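Local coordinates for protein eukaryotic peptide chain release factor GTP-binding subunit (Schizosaccharomyces pombe, PDB 1R5B) that serves as the GTP-binding subunit of a eukaryotic peptide chain release factor and belongs to the elongation factor Tu-like family of P-loop proteins, at residues 44-49 / 121-126; 67-72 / 113-118; 145-150 / 261-266; 183-188 / 254-259. All coordinates share one frame; numbering follows the deposited sequence.

All four contacts lie in the P-loop-type GTP-binding domain and involve its central mixed sheet. Contact 1 pairs strands 42-50 and 121-125; contact 2, whose centre is about 12 Å from that of contact 1, continues outward to edge strand 115-117, with Phe123 N to Phe116 O at 2.8 Å, a probable hydrogen bond. Contacts 3 and 4 share helix 256-262, or the turn after it, packed on adjacent strands 147-153 and 184-189; their centres are about 8 Å apart, as are those of contacts 1 and 3. Contacts 2 and 4 lie about 18 Å apart between centres, yet Phe116 packs on Leu257. Phe48 of contact 1 touches a probable Walker A P-loop.

Contact 1. Residues 44-49 / 121-126; sequences VNIVFI and RRFSLL
The Phe123 ring receives Val44 obliquely, the two side chains running alongside one another. Val44 CG1, anti to the backbone N (chi1 -179°), lies 3.8 Å from Phe123 CD2, while Val44 CG2 turns to Arg121 CD. Ile46 also meets this ring obliquely, and Phe116, from the neighbouring edge strand, stacks on it. Along the strand, the Phe48 ring is met obliquely by one Leu125 methyl, Phe48 CE1 lying 3.4 Å from Leu125 CD2. The guanidinium nitrogens of Arg121 pair with Glu42 and the Met263 carbonyl.

Between these groups runs a parallel ladder. Val44 N donates to Arg122 O at 2.8 Å, from above the carbonyl plane, and Ser124 N to Val44 O at 2.8 Å, almost along the C=O axis. Ile46 N reaches Ser124 O at 3.0 Å with a nearly straight N-H...O angle of 173°, and Leu126 N reaches Ile46 O at 2.9 Å. The short strand axes cross at -44°, a marked twist.

The amides and carbonyls of Val44 and Ile46 are thus bonded to strand 121-125, whereas Asn45 and Val47 bond to strand 147-153. Strand 42-50 is therefore gripped along both edges while its aliphatic branches pack on the rings.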
loop_
_atom_site.group_PDB
_atom_site.type_symbol
_atom_site.label_atom_id
_atom_site.label_comp_id
_atom_site.label_asym_id
_atom_site.label_seq_id
_atom_site.Cartn_x
_atom_site.Cartn_y
_atom_site.Cartn_z
ATOM N N VAL A 44 -1.911 -2.667 6.943
ATOM C CA VAL A 44 -0.467 -2.458 7.004
ATOM C C VAL A 44 0.028 -2.764 8.415
ATOM O O VAL A 44 -0.680 -2.512 9.384
ATOM C CB VAL A 44 -0.134 -0.994 6.654
ATOM C CG1 VAL A 44 1.343 -0.743 6.685
ATOM C CG2 VAL A 44 -0.686 -0.666 5.286
ATOM N N ASN A 45 1.223 -3.335 8.522
ATOM C CA ASN A 45 1.862 -3.596 9.807
ATOM C C ASN A 45 2.955 -2.579 10.038
ATOM O O ASN A 45 3.815 -2.366 9.173
ATOM C CB ASN A 45 2.497 -4.988 9.829
ATOM C CG ASN A 45 1.470 -6.113 9.851
ATOM O OD1 ASN A 45 1.774 -7.238 9.469
ATOM N ND2 ASN A 45 0.270 -5.820 10.304
ATOM N N ILE A 46 2.933 -1.952 11.199
ATOM C CA ILE A 46 3.893 -0.905 11.540
ATOM C C ILE A 46 4.495 -1.187 12.898
ATOM O O ILE A 46 3.804 -1.628 13.818
ATOM C CB ILE A 46 3.226 0.484 11.491
ATOM C CG1 ILE A 46 4.266 1.590 11.649
ATOM C CG2 ILE A 46 2.146 0.615 12.543
ATOM C CD1 ILE A 46 3.759 2.946 11.220
ATOM N N VAL A 47 5.792 -0.961 13.017
ATOM C CA VAL A 47 6.482 -1.158 14.278
ATOM C C VAL A 47 7.256 0.106 14.611
ATOM O O VAL A 47 7.846 0.719 13.733
ATOM C CB VAL A 47 7.406 -2.383 14.239
ATOM C CG1 VAL A 47 8.546 -2.215 13.218
ATOM C CG2 VAL A 47 7.962 -2.664 15.612
ATOM N N PHE A 48 7.221 0.492 15.882
ATOM C CA PHE A 48 7.926 1.667 16.377
ATOM C C PHE A 48 9.119 1.224 17.219
ATOM O O PHE A 48 9.014 0.311 18.032
ATOM C CB PHE A 48 6.986 2.540 17.212
ATOM C CG PHE A 48 5.995 3.297 16.396
ATOM C CD1 PHE A 48 4.912 2.658 15.843
ATOM C CD2 PHE A 48 6.156 4.645 16.157
ATOM C CE1 PHE A 48 3.999 3.354 15.076
ATOM C CE2 PHE A 48 5.241 5.343 15.390
ATOM C CZ PHE A 48 4.165 4.696 14.853
ATOM N N ILE A 49 10.248 1.888 16.997
ATOM C CA ILE A 49 11.519 1.557 17.638
ATOM C C ILE A 49 12.133 2.817 18.246
ATOM O O ILE A 49 11.991 3.909 17.712
ATOM C CB ILE A 49 12.487 0.953 16.597
ATOM C CG1 ILE A 49 11.871 -0.297 15.962
ATOM C CG2 ILE A 49 13.834 0.614 17.228
ATOM C CD1 ILE A 49 12.762 -0.963 14.943
ATOM N N ARG A 121 -5.635 3.585 4.756
ATOM C CA ARG A 121 -4.976 2.431 5.382
ATOM C C ARG A 121 -5.350 2.161 6.833
ATOM O O ARG A 121 -5.668 3.082 7.584
ATOM C CB ARG A 121 -3.461 2.600 5.311
ATOM C CG ARG A 121 -2.892 2.413 3.928
ATOM C CD ARG A 121 -1.402 2.741 3.798
ATOM N NE ARG A 121 -0.930 2.421 2.463
ATOM C CZ ARG A 121 0.243 2.775 1.957
ATOM N NH1 ARG A 121 1.128 3.472 2.665
ATOM N NH2 ARG A 121 0.530 2.410 0.719
ATOM N N ARG A 122 -5.284 0.885 7.222
ATOM C CA ARG A 122 -5.353 0.483 8.630
ATOM C C ARG A 122 -4.029 -0.090 9.112
ATOM O O ARG A 122 -3.620 -1.161 8.649
ATOM C CB ARG A 122 -6.421 -0.582 8.849
ATOM C CG ARG A 122 -6.399 -1.139 10.277
ATOM C CD ARG A 122 -7.434 -2.177 10.565
ATOM N NE ARG A 122 -8.774 -1.615 10.492
ATOM C CZ ARG A 122 -9.868 -2.256 10.888
ATOM N NH1 ARG A 122 -9.789 -3.490 11.393
ATOM N NH2 ARG A 122 -11.053 -1.665 10.786
ATOM N N PHE A 123 -3.408 0.580 10.082
ATOM C CA PHE A 123 -2.095 0.191 10.582
ATOM C C PHE A 123 -2.184 -0.602 11.874
ATOM O O PHE A 123 -2.561 -0.072 12.912
ATOM C CB PHE A 123 -1.233 1.418 10.815
ATOM C CG PHE A 123 -1.027 2.239 9.593
ATOM C CD1 PHE A 123 -1.967 3.170 9.211
ATOM C CD2 PHE A 123 0.101 2.085 8.825
ATOM C CE1 PHE A 123 -1.786 3.924 8.095
ATOM C CE2 PHE A 123 0.287 2.846 7.696
ATOM C CZ PHE A 123 -0.663 3.766 7.329
ATOM N N SER A 124 -1.820 -1.873 11.806
ATOM C CA SER A 124 -1.716 -2.715 12.982
ATOM C C SER A 124 -0.357 -2.499 13.656
ATOM O O SER A 124 0.682 -2.670 13.023
ATOM C CB SER A 124 -1.905 -4.173 12.563
ATOM O OG SER A 124 -1.557 -5.057 13.604
ATOM N N LEU A 125 -0.360 -2.112 14.932
ATOM C CA LEU A 125 0.897 -1.870 15.660
ATOM C C LEU A 125 1.503 -3.160 16.201
ATOM O O LEU A 125 0.906 -3.806 17.043
ATOM C CB LEU A 125 0.680 -0.909 16.828
ATOM C CG LEU A 125 0.302 0.539 16.503
ATOM C CD1 LEU A 125 -0.615 1.087 17.570
ATOM C CD2 LEU A 125 1.525 1.420 16.393
ATOM N N LEU A 126 2.689 -3.523 15.713
ATOM C CA LEU A 126 3.412 -4.705 16.192
ATOM C C LEU A 126 4.265 -4.382 17.425
ATOM O O LEU A 126 4.533 -3.217 17.720
ATOM C CB LEU A 126 4.325 -5.259 15.087
ATOM C CG LEU A 126 3.777 -5.519 13.675
ATOM C CD1 LEU A 126 4.756 -6.346 12.863
ATOM C CD2 LEU A 126 2.430 -6.210 13.702
#

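Contact 2. Residues 67-72 / 113-118; sequences TGMVDK and RAYFET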
loop_
_atom_site.group_PDB
_atom_site.type_symbol
_atom_site.label_atom_id
_atom_site.label_comp_id
_atom_site.label_asym_id
_atom_site.label_seq_id
_atom_site.Cartn_x
_atom_site.Cartn_y
_atom_site.Cartn_z
ATOM N N THR A 67 -6.630 10.010 15.967
ATOM C CA THR A 67 -7.236 9.217 14.928
ATOM C C THR A 67 -8.562 8.584 15.403
ATOM O O THR A 67 -9.158 7.787 14.703
ATOM C CB THR A 67 -6.167 8.188 14.517
ATOM O OG1 THR A 67 -6.243 7.912 13.126
ATOM C CG2 THR A 67 -6.327 6.854 15.215
ATOM N N GLY A 68 -9.006 8.940 16.609
ATOM C CA GLY A 68 -10.309 8.552 17.128
ATOM C C GLY A 68 -10.485 7.118 17.611
ATOM O O GLY A 68 -11.608 6.697 17.877
ATOM N N MET A 69 -9.400 6.362 17.722
ATOM C CA MET A 69 -9.464 4.984 18.222
ATOM C C MET A 69 -9.612 4.902 19.748
ATOM O O MET A 69 -10.230 3.970 20.268
ATOM C CB MET A 69 -8.220 4.207 17.782
ATOM C CG MET A 69 -8.534 2.962 16.976
ATOM S SD MET A 69 -9.446 3.267 15.455
ATOM C CE MET A 69 -8.492 4.442 14.704
ATOM N N VAL A 70 -9.040 5.864 20.469
ATOM C CA VAL A 70 -9.178 5.922 21.923
ATOM C C VAL A 70 -9.480 7.349 22.376
ATOM O O VAL A 70 -9.159 8.307 21.674
ATOM C CB VAL A 70 -7.910 5.381 22.642
ATOM C CG1 VAL A 70 -7.644 3.937 22.244
ATOM C CG2 VAL A 70 -6.680 6.245 22.343
ATOM N N ASP A 71 -10.117 7.485 23.536
ATOM C CA ASP A 71 -10.387 8.807 24.098
ATOM C C ASP A 71 -9.196 9.278 24.922
ATOM O O ASP A 71 -8.221 8.552 25.063
ATOM C CB ASP A 71 -11.686 8.820 24.918
ATOM C CG ASP A 71 -11.611 7.971 26.168
ATOM O OD1 ASP A 71 -12.607 7.949 26.921
ATOM O OD2 ASP A 71 -10.617 7.290 26.486
ATOM N N LYS A 72 -9.277 10.497 25.444
ATOM C CA LYS A 72 -8.157 11.118 26.156
ATOM C C LYS A 72 -7.699 10.272 27.349
ATOM O O LYS A 72 -6.489 10.021 27.497
ATOM C CB LYS A 72 -8.541 12.544 26.619
ATOM C CG LYS A 72 -7.444 13.339 27.359
ATOM C CD LYS A 72 -7.914 14.770 27.742
ATOM C CE LYS A 72 -8.705 14.829 29.059
ATOM N NZ LYS A 72 -8.204 15.896 29.983
ATOM N N ARG A 113 -5.571 -6.339 19.587
ATOM C CA ARG A 113 -4.402 -5.907 18.806
ATOM C C ARG A 113 -4.568 -4.467 18.327
ATOM O O ARG A 113 -5.339 -4.210 17.412
ATOM C CB ARG A 113 -4.207 -6.833 17.605
ATOM C CG ARG A 113 -2.841 -6.705 16.939
ATOM C CD ARG A 113 -1.786 -7.674 17.478
ATOM N NE ARG A 113 -0.558 -6.987 17.890
ATOM C CZ ARG A 113 0.542 -7.598 18.328
ATOM N NH1 ARG A 113 0.607 -8.924 18.411
ATOM N NH2 ARG A 113 1.594 -6.873 18.687
ATOM N N ALA A 114 -3.850 -3.528 18.939
ATOM C CA ALA A 114 -4.089 -2.109 18.678
ATOM C C ALA A 114 -3.825 -1.768 17.222
ATOM O O ALA A 114 -2.883 -2.274 16.635
ATOM C CB ALA A 114 -3.232 -1.231 19.585
ATOM N N TYR A 115 -4.674 -0.921 16.650
ATOM C CA TYR A 115 -4.479 -0.402 15.306
ATOM C C TYR A 115 -5.009 1.031 15.191
ATOM O O TYR A 115 -5.762 1.493 16.043
ATOM C CB TYR A 115 -5.181 -1.315 14.294
ATOM C CG TYR A 115 -6.702 -1.268 14.347
ATOM C CD1 TYR A 115 -7.409 -0.280 13.667
ATOM C CD2 TYR A 115 -7.433 -2.220 15.066
ATOM C CE1 TYR A 115 -8.804 -0.229 13.708
ATOM C CE2 TYR A 115 -8.835 -2.180 15.111
ATOM C CZ TYR A 115 -9.511 -1.180 14.433
ATOM O OH TYR A 115 -10.893 -1.107 14.465
ATOM N N PHE A 116 -4.627 1.720 14.123
ATOM C CA PHE A 116 -5.158 3.042 13.827
ATOM C C PHE A 116 -5.337 3.243 12.328
ATOM O O PHE A 116 -4.789 2.499 11.535
ATOM C CB PHE A 116 -4.248 4.118 14.398
ATOM C CG PHE A 116 -2.881 4.166 13.775
ATOM C CD1 PHE A 116 -2.619 5.027 12.718
ATOM C CD2 PHE A 116 -1.861 3.370 14.253
ATOM C CE1 PHE A 116 -1.365 5.095 12.147
ATOM C CE2 PHE A 116 -0.596 3.426 13.679
ATOM C CZ PHE A 116 -0.349 4.295 12.621
ATOM N N GLU A 117 -6.098 4.259 11.938
ATOM C CA GLU A 117 -6.429 4.454 10.530
ATOM C C GLU A 117 -6.111 5.837 10.015
ATOM O O GLU A 117 -6.174 6.821 10.737
ATOM C CB GLU A 117 -7.910 4.180 10.267
ATOM C CG GLU A 117 -8.386 2.810 10.709
ATOM C CD GLU A 117 -9.702 2.418 10.058
ATOM O OE1 GLU A 117 -10.369 3.304 9.488
ATOM O OE2 GLU A 117 -10.070 1.228 10.111
ATOM N N THR A 118 -5.748 5.865 8.744
ATOM C CA THR A 118 -5.686 7.059 7.922
ATOM C C THR A 118 -6.736 6.871 6.831
ATOM O O THR A 118 -7.485 5.891 6.867
ATOM C CB THR A 118 -4.294 7.168 7.301
ATOM O OG1 THR A 118 -3.991 5.976 6.537
ATOM C CG2 THR A 118 -3.230 7.238 8.398
#
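The loop 67-72 runs between two helix ends and meets edge strand 115-117. Helix 56-66 ends in a Schellman motif, with Gly68 at positive phi as its C-prime residue and Met69 N bonded back to Leu64 O; the next helix, 72-81, is preceded by Asp71 at its N-cap position, whose side chain accepts from a backbone N of that helix. The loop between them carries Thr67 and Met69 toward the strand.

The aromatic contact is made by sulfur. Met69 SD stands 4.8 Å from the centroid of the Tyr115 ring, 44° off the ring normal, an oblique Met-aromatic contact in which Tyr115 CE1 is the nearest ring atom to SD at 4.0 Å. Bends at chi2 (60°) and chi3 (53°) fold the Met69 chain back, so that its terminal methyl lies along the strand backbone, with CE 3.7 Å from Phe116 CA. Met69 CG packs on the same backbone, 3.3 Å from Tyr115 O.

Apolar packing continues through Thr67, whose CG2 meets Phe116 CB at 3.5 Å, the two side chains crossing at about a right angle. The Phe116 ring itself leads away to Ile63 and Leu64 of helix 56-66.

Polar approach is limited. Thr67 OG1 comes within 2.6 Å of Glu117 O, but the angle is too poor for a hydrogen bond. The Glu117 carboxylate turns instead to Arg122, which also makes a cation-pi contact with Tyr115. Cohesion between the loop and the edge strand therefore rests on sulfur, methyl and ring contacts rather than on directional bonds.

Contact 3. Residues 145-150 / 261-266; sequences ADIGVL and DSMTHL
Apolar contacts centre on Ile147, the first residue of strand 147-153. Its CG1 is anti to the carbonyl carbon (chi1 -62°), and the extended branch runs alongside Leu266, with Ile147 CG1 3.7 Å from Leu266 CD2. Met263 meets the same branch tip to tip: its SD stands 3.7 Å from Ile147 CD1, brought there by a chain extended at chi2 (-175°) and bent at chi3 (122°). The delta methyl of Ile147 thus touches both partners. Beside it, Asp146 and Leu266 cross obliquely, Asp146 CB lying 3.8 Å from Leu266 CB.

In the domain as a whole, this is where the turn following helix 256-262 passes by the N-terminal end of a central parallel strand of the P-loop alpha/beta fold, before the short helix 267-270. Leu266 is the N-cap residue of that helix, and its side chain also reaches Arg121 and Glu42, whereas Ile147 packs on Val44 of the adjacent strand 42-50 and on Phe123 of strand 121-125, the next but one.

Polar contacts are carried by backbone oxygens and one water. The water lies 3.0 Å from Asp146 O and 2.5 Å from His265 O and can donate to each, although other acceptors compete for its protons. Leu266 CA also directs its hydrogen at Asp146 O, a CA-H...O contact of 3.6 Å.

Charge enters through Asp146. Its OD2 accepts from Asn45 N on strand 42-50 and forms a salt bridge with Arg268 NH2, surroundings that would be expected to favour the ionised carboxylate.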
loop_
_atom_site.group_PDB
_atom_site.type_symbol
_atom_site.label_atom_id
_atom_site.label_comp_id
_atom_site.label_asym_id
_atom_site.label_seq_id
_atom_site.Cartn_x
_atom_site.Cartn_y
_atom_site.Cartn_z
ATOM N N ALA A 145 6.949 -6.512 9.668
ATOM C CA ALA A 145 6.538 -5.118 9.552
ATOM C C ALA A 145 6.589 -4.637 8.103
ATOM O O ALA A 145 7.439 -5.053 7.346
ATOM C CB ALA A 145 7.431 -4.250 10.413
ATOM N N ASP A 146 5.652 -3.778 7.731
ATOM C CA ASP A 146 5.720 -3.050 6.471
ATOM C C ASP A 146 6.501 -1.760 6.630
ATOM O O ASP A 146 7.175 -1.328 5.703
ATOM C CB ASP A 146 4.325 -2.700 5.964
ATOM C CG ASP A 146 3.527 -3.918 5.569
ATOM O OD1 ASP A 146 3.996 -4.703 4.729
ATOM O OD2 ASP A 146 2.419 -4.176 6.056
ATOM N N ILE A 147 6.391 -1.145 7.800
ATOM C CA ILE A 147 6.961 0.165 8.065
ATOM C C ILE A 147 7.647 0.136 9.427
ATOM O O ILE A 147 7.086 -0.363 10.387
ATOM C CB ILE A 147 5.857 1.233 8.090
ATOM C CG1 ILE A 147 5.137 1.342 6.738
ATOM C CG2 ILE A 147 6.431 2.587 8.478
ATOM C CD1 ILE A 147 3.759 2.020 6.842
ATOM N N GLY A 148 8.860 0.653 9.500
ATOM C CA GLY A 148 9.590 0.794 10.744
ATOM C C GLY A 148 9.768 2.270 11.002
ATOM O O GLY A 148 10.178 3.001 10.107
ATOM N N VAL A 149 9.398 2.715 12.197
ATOM C CA VAL A 149 9.534 4.112 12.580
ATOM C C VAL A 149 10.506 4.189 13.753
ATOM O O VAL A 149 10.217 3.663 14.832
ATOM C CB VAL A 149 8.195 4.732 12.993
ATOM C CG1 VAL A 149 8.390 6.214 13.350
ATOM C CG2 VAL A 149 7.153 4.602 11.872
ATOM N N LEU A 150 11.675 4.780 13.527
ATOM C CA LEU A 150 12.645 4.994 14.603
ATOM C C LEU A 150 12.360 6.363 15.212
ATOM O O LEU A 150 12.430 7.366 14.516
ATOM C CB LEU A 150 14.079 4.911 14.062
ATOM C CG LEU A 150 15.231 5.225 15.016
ATOM C CD1 LEU A 150 15.279 4.225 16.141
ATOM C CD2 LEU A 150 16.555 5.225 14.259
ATOM N N ASP A 261 0.261 7.378 5.065
ATOM C CA ASP A 261 -0.897 7.068 4.254
ATOM C C ASP A 261 -0.568 6.782 2.791
ATOM O O ASP A 261 -1.111 5.859 2.219
ATOM C CB ASP A 261 -1.922 8.204 4.337
ATOM C CG ASP A 261 -3.224 7.847 3.664
ATOM O OD1 ASP A 261 -3.902 6.927 4.149
ATOM O OD2 ASP A 261 -3.647 8.421 2.643
ATOM N N SER A 262 0.296 7.585 2.188
ATOM C CA SER A 262 0.583 7.477 0.750
ATOM C C SER A 262 1.954 6.841 0.443
ATOM O O SER A 262 2.297 6.642 -0.713
ATOM C CB SER A 262 0.494 8.862 0.104
ATOM O OG SER A 262 1.362 9.765 0.762
ATOM N N MET A 263 2.717 6.554 1.498
ATOM C CA MET A 263 3.952 5.761 1.460
ATOM C C MET A 263 3.822 4.568 0.539
ATOM O O MET A 263 2.904 3.783 0.629
ATOM C CB MET A 263 4.188 5.132 2.837
ATOM C CG MET A 263 5.363 5.572 3.507
ATOM S SD MET A 263 5.576 4.668 5.001
ATOM C CE MET A 263 7.189 4.055 4.577
ATOM N N THR A 264 4.838 4.357 -0.236
ATOM C CA THR A 264 4.810 3.350 -1.254
ATOM C C THR A 264 5.668 2.121 -0.866
ATOM O O THR A 264 5.339 0.995 -1.216
ATOM C CB THR A 264 5.268 4.050 -2.515
ATOM O OG1 THR A 264 4.409 3.692 -3.582
ATOM C CG2 THR A 264 6.620 3.672 -2.918
ATOM N N HIS A 265 6.733 2.338 -0.107
ATOM C CA HIS A 265 7.615 1.247 0.286
ATOM C C HIS A 265 7.072 0.524 1.520
ATOM O O HIS A 265 7.340 0.937 2.624
ATOM C CB HIS A 265 9.004 1.806 0.564
ATOM C CG HIS A 265 10.082 0.777 0.622
ATOM N ND1 HIS A 265 10.156 -0.179 1.615
ATOM C CD2 HIS A 265 11.151 0.574 -0.179
ATOM C CE1 HIS A 265 11.230 -0.927 1.414
ATOM N NE2 HIS A 265 11.847 -0.492 0.332
ATOM N N LEU A 266 6.271 -0.525 1.305
ATOM C CA LEU A 266 5.827 -1.421 2.370
ATOM C C LEU A 266 6.542 -2.779 2.205
ATOM O O LEU A 266 6.378 -3.457 1.188
ATOM C CB LEU A 266 4.305 -1.611 2.305
ATOM C CG LEU A 266 3.402 -0.368 2.273
ATOM C CD1 LEU A 266 1.955 -0.754 2.345
ATOM C CD2 LEU A 266 3.688 0.553 3.372
HETATM O O HOH W 1 8.634 1.116 4.791
#

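Contact 4. Residues 183-188 / 254-259; sequences HLVVVI and PSLLEY
Helix 256-262 packs here on one face of the parallel sheet of a P-loop alpha/beta domain, over strand 184-189. Along segment 183-188 every second residue, His183, Val185 and Val187, points toward the helix; Val186 and Ile188 face helix 200-218 on the other side of the sheet. From the helix come Leu256 and Tyr259, one turn apart. Tyr259 N bonds to Ser255 O in the first turn of this helix.

Tyr259 has CG anti to its backbone N (chi1 178°), which carries the ring obliquely toward the sheet and back toward the start of the strand. Val185 meets it tip to tip: Val185 CG2 lies 3.8 Å from Tyr259 CE2, close to the ring plane and thus at the ring edge. The phenol oxygen of Tyr259 reaches further, to the edge of the His183 imidazole. The two rings end on each other, but the nearest histidine atom is a carbon, while His183 NE2 stands 3.5 Å from Tyr259 OH at an angle too poor for a hydrogen bond. On its other side the histidine meets the ring of His265.

Leu256 likewise has CG anti to its backbone N (chi1 176°) and crosses Val187 at about a right angle, with both delta methyls near CG2 of Val187; Leu256 CD1 is 3.9 Å from Val187 CG2.

The helix start is fixed by a capping box: Glu258 N donates to Ser255 OG at 3.2 Å, and Ser255 N returns a weak bond to Glu258 OE1, whose carboxylate is paired with Arg242. At the opposite end of the contact, His183 CE1 approaches Tyr259 OH to 2.9 Å.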
loop_
_atom_site.group_PDB
_atom_site.type_symbol
_atom_site.label_atom_id
_atom_site.label_comp_id
_atom_site.label_asym_id
_atom_site.label_seq_id
_atom_site.Cartn_x
_atom_site.Cartn_y
_atom_site.Cartn_z
ATOM N N HIS A 183 13.585 0.636 4.396
ATOM C CA HIS A 183 13.245 2.035 4.214
ATOM C C HIS A 183 12.757 2.526 5.567
ATOM O O HIS A 183 11.631 2.264 5.972
ATOM C CB HIS A 183 12.170 2.176 3.148
ATOM C CG HIS A 183 11.751 3.584 2.902
ATOM N ND1 HIS A 183 10.881 4.250 3.733
ATOM C CD2 HIS A 183 12.069 4.453 1.916
ATOM C CE1 HIS A 183 10.678 5.469 3.267
ATOM N NE2 HIS A 183 11.384 5.617 2.163
ATOM N N LEU A 184 13.638 3.205 6.277
ATOM C CA LEU A 184 13.393 3.578 7.649
ATOM C C LEU A 184 12.751 4.955 7.700
ATOM O O LEU A 184 13.248 5.893 7.096
ATOM C CB LEU A 184 14.726 3.589 8.389
ATOM C CG LEU A 184 14.708 3.709 9.899
ATOM C CD1 LEU A 184 13.955 2.555 10.508
ATOM C CD2 LEU A 184 16.135 3.714 10.407
ATOM N N VAL A 185 11.639 5.059 8.406
ATOM C CA VAL A 185 11.066 6.351 8.761
ATOM C C VAL A 185 11.630 6.762 10.129
ATOM O O VAL A 185 11.491 6.029 11.103
ATOM C CB VAL A 185 9.534 6.290 8.823
ATOM C CG1 VAL A 185 8.965 7.633 9.208
ATOM C CG2 VAL A 185 8.966 5.837 7.478
ATOM N N VAL A 186 12.276 7.921 10.181
ATOM C CA VAL A 186 12.928 8.409 11.382
ATOM C C VAL A 186 12.181 9.659 11.824
ATOM O O VAL A 186 12.178 10.674 11.121
ATOM C CB VAL A 186 14.405 8.759 11.119
ATOM C CG1 VAL A 186 15.029 9.445 12.344
ATOM C CG2 VAL A 186 15.180 7.540 10.760
ATOM N N VAL A 187 11.546 9.575 12.981
ATOM C CA VAL A 187 10.749 10.664 13.518
ATOM C C VAL A 187 11.570 11.414 14.588
ATOM O O VAL A 187 11.973 10.845 15.599
ATOM C CB VAL A 187 9.411 10.093 14.044
ATOM C CG1 VAL A 187 8.807 10.943 15.076
ATOM C CG2 VAL A 187 8.427 9.928 12.870
ATOM N N ILE A 188 11.870 12.679 14.319
ATOM C CA ILE A 188 12.586 13.512 15.262
ATOM C C ILE A 188 11.534 14.132 16.199
ATOM O O ILE A 188 10.819 15.057 15.807
ATOM C CB ILE A 188 13.393 14.624 14.530
ATOM C CG1 ILE A 188 14.354 14.050 13.475
ATOM C CG2 ILE A 188 14.162 15.479 15.540
ATOM C CD1 ILE A 188 15.381 13.134 13.997
ATOM N N PRO A 254 4.957 16.756 4.602
ATOM C CA PRO A 254 3.753 16.164 5.184
ATOM C C PRO A 254 3.893 15.824 6.668
ATOM O O PRO A 254 5.002 15.672 7.188
ATOM C CB PRO A 254 3.586 14.880 4.358
ATOM C CG PRO A 254 4.962 14.479 4.002
ATOM C CD PRO A 254 5.770 15.744 3.900
ATOM N N SER A 255 2.748 15.704 7.334
ATOM C CA SER A 255 2.678 15.163 8.685
ATOM C C SER A 255 3.008 13.680 8.660
ATOM O O SER A 255 2.964 13.049 7.614
ATOM C CB SER A 255 1.283 15.357 9.279
ATOM O OG SER A 255 0.354 14.475 8.687
ATOM N N LEU A 256 3.331 13.125 9.819
ATOM C CA LEU A 256 3.658 11.716 9.898
ATOM C C LEU A 256 2.562 10.875 9.259
ATOM O O LEU A 256 2.844 10.100 8.356
ATOM C CB LEU A 256 3.900 11.278 11.337
ATOM C CG LEU A 256 4.153 9.786 11.518
ATOM C CD1 LEU A 256 5.301 9.339 10.632
ATOM C CD2 LEU A 256 4.449 9.480 12.970
ATOM N N LEU A 257 1.323 11.039 9.714
ATOM C CA LEU A 257 0.226 10.204 9.224
ATOM C C LEU A 257 -0.036 10.415 7.733
ATOM O O LEU A 257 -0.422 9.492 7.035
ATOM C CB LEU A 257 -1.059 10.438 10.017
ATOM C CG LEU A 257 -1.043 9.938 11.475
ATOM C CD1 LEU A 257 -2.394 10.168 12.082
ATOM C CD2 LEU A 257 -0.676 8.482 11.590
ATOM N N GLU A 258 0.191 11.628 7.256
ATOM C CA GLU A 258 0.000 11.942 5.856
ATOM C C GLU A 258 1.009 11.166 5.008
ATOM O O GLU A 258 0.682 10.652 3.952
ATOM C CB GLU A 258 0.189 13.440 5.664
ATOM C CG GLU A 258 0.036 13.951 4.249
ATOM C CD GLU A 258 0.267 15.448 4.161
ATOM O OE1 GLU A 258 0.202 16.136 5.210
ATOM O OE2 GLU A 258 0.518 15.930 3.034
ATOM N N TYR A 259 2.242 11.104 5.484
ATOM C CA TYR A 259 3.297 10.343 4.837
ATOM C C TYR A 259 3.040 8.819 4.916
ATOM O O TYR A 259 3.223 8.107 3.931
ATOM C CB TYR A 259 4.653 10.686 5.464
ATOM C CG TYR A 259 5.751 9.896 4.849
ATOM C CD1 TYR A 259 6.278 10.264 3.611
ATOM C CD2 TYR A 259 6.228 8.742 5.457
ATOM C CE1 TYR A 259 7.273 9.518 3.011
ATOM C CE2 TYR A 259 7.224 7.981 4.851
ATOM C CZ TYR A 259 7.730 8.373 3.635
ATOM O OH TYR A 259 8.706 7.637 3.037
#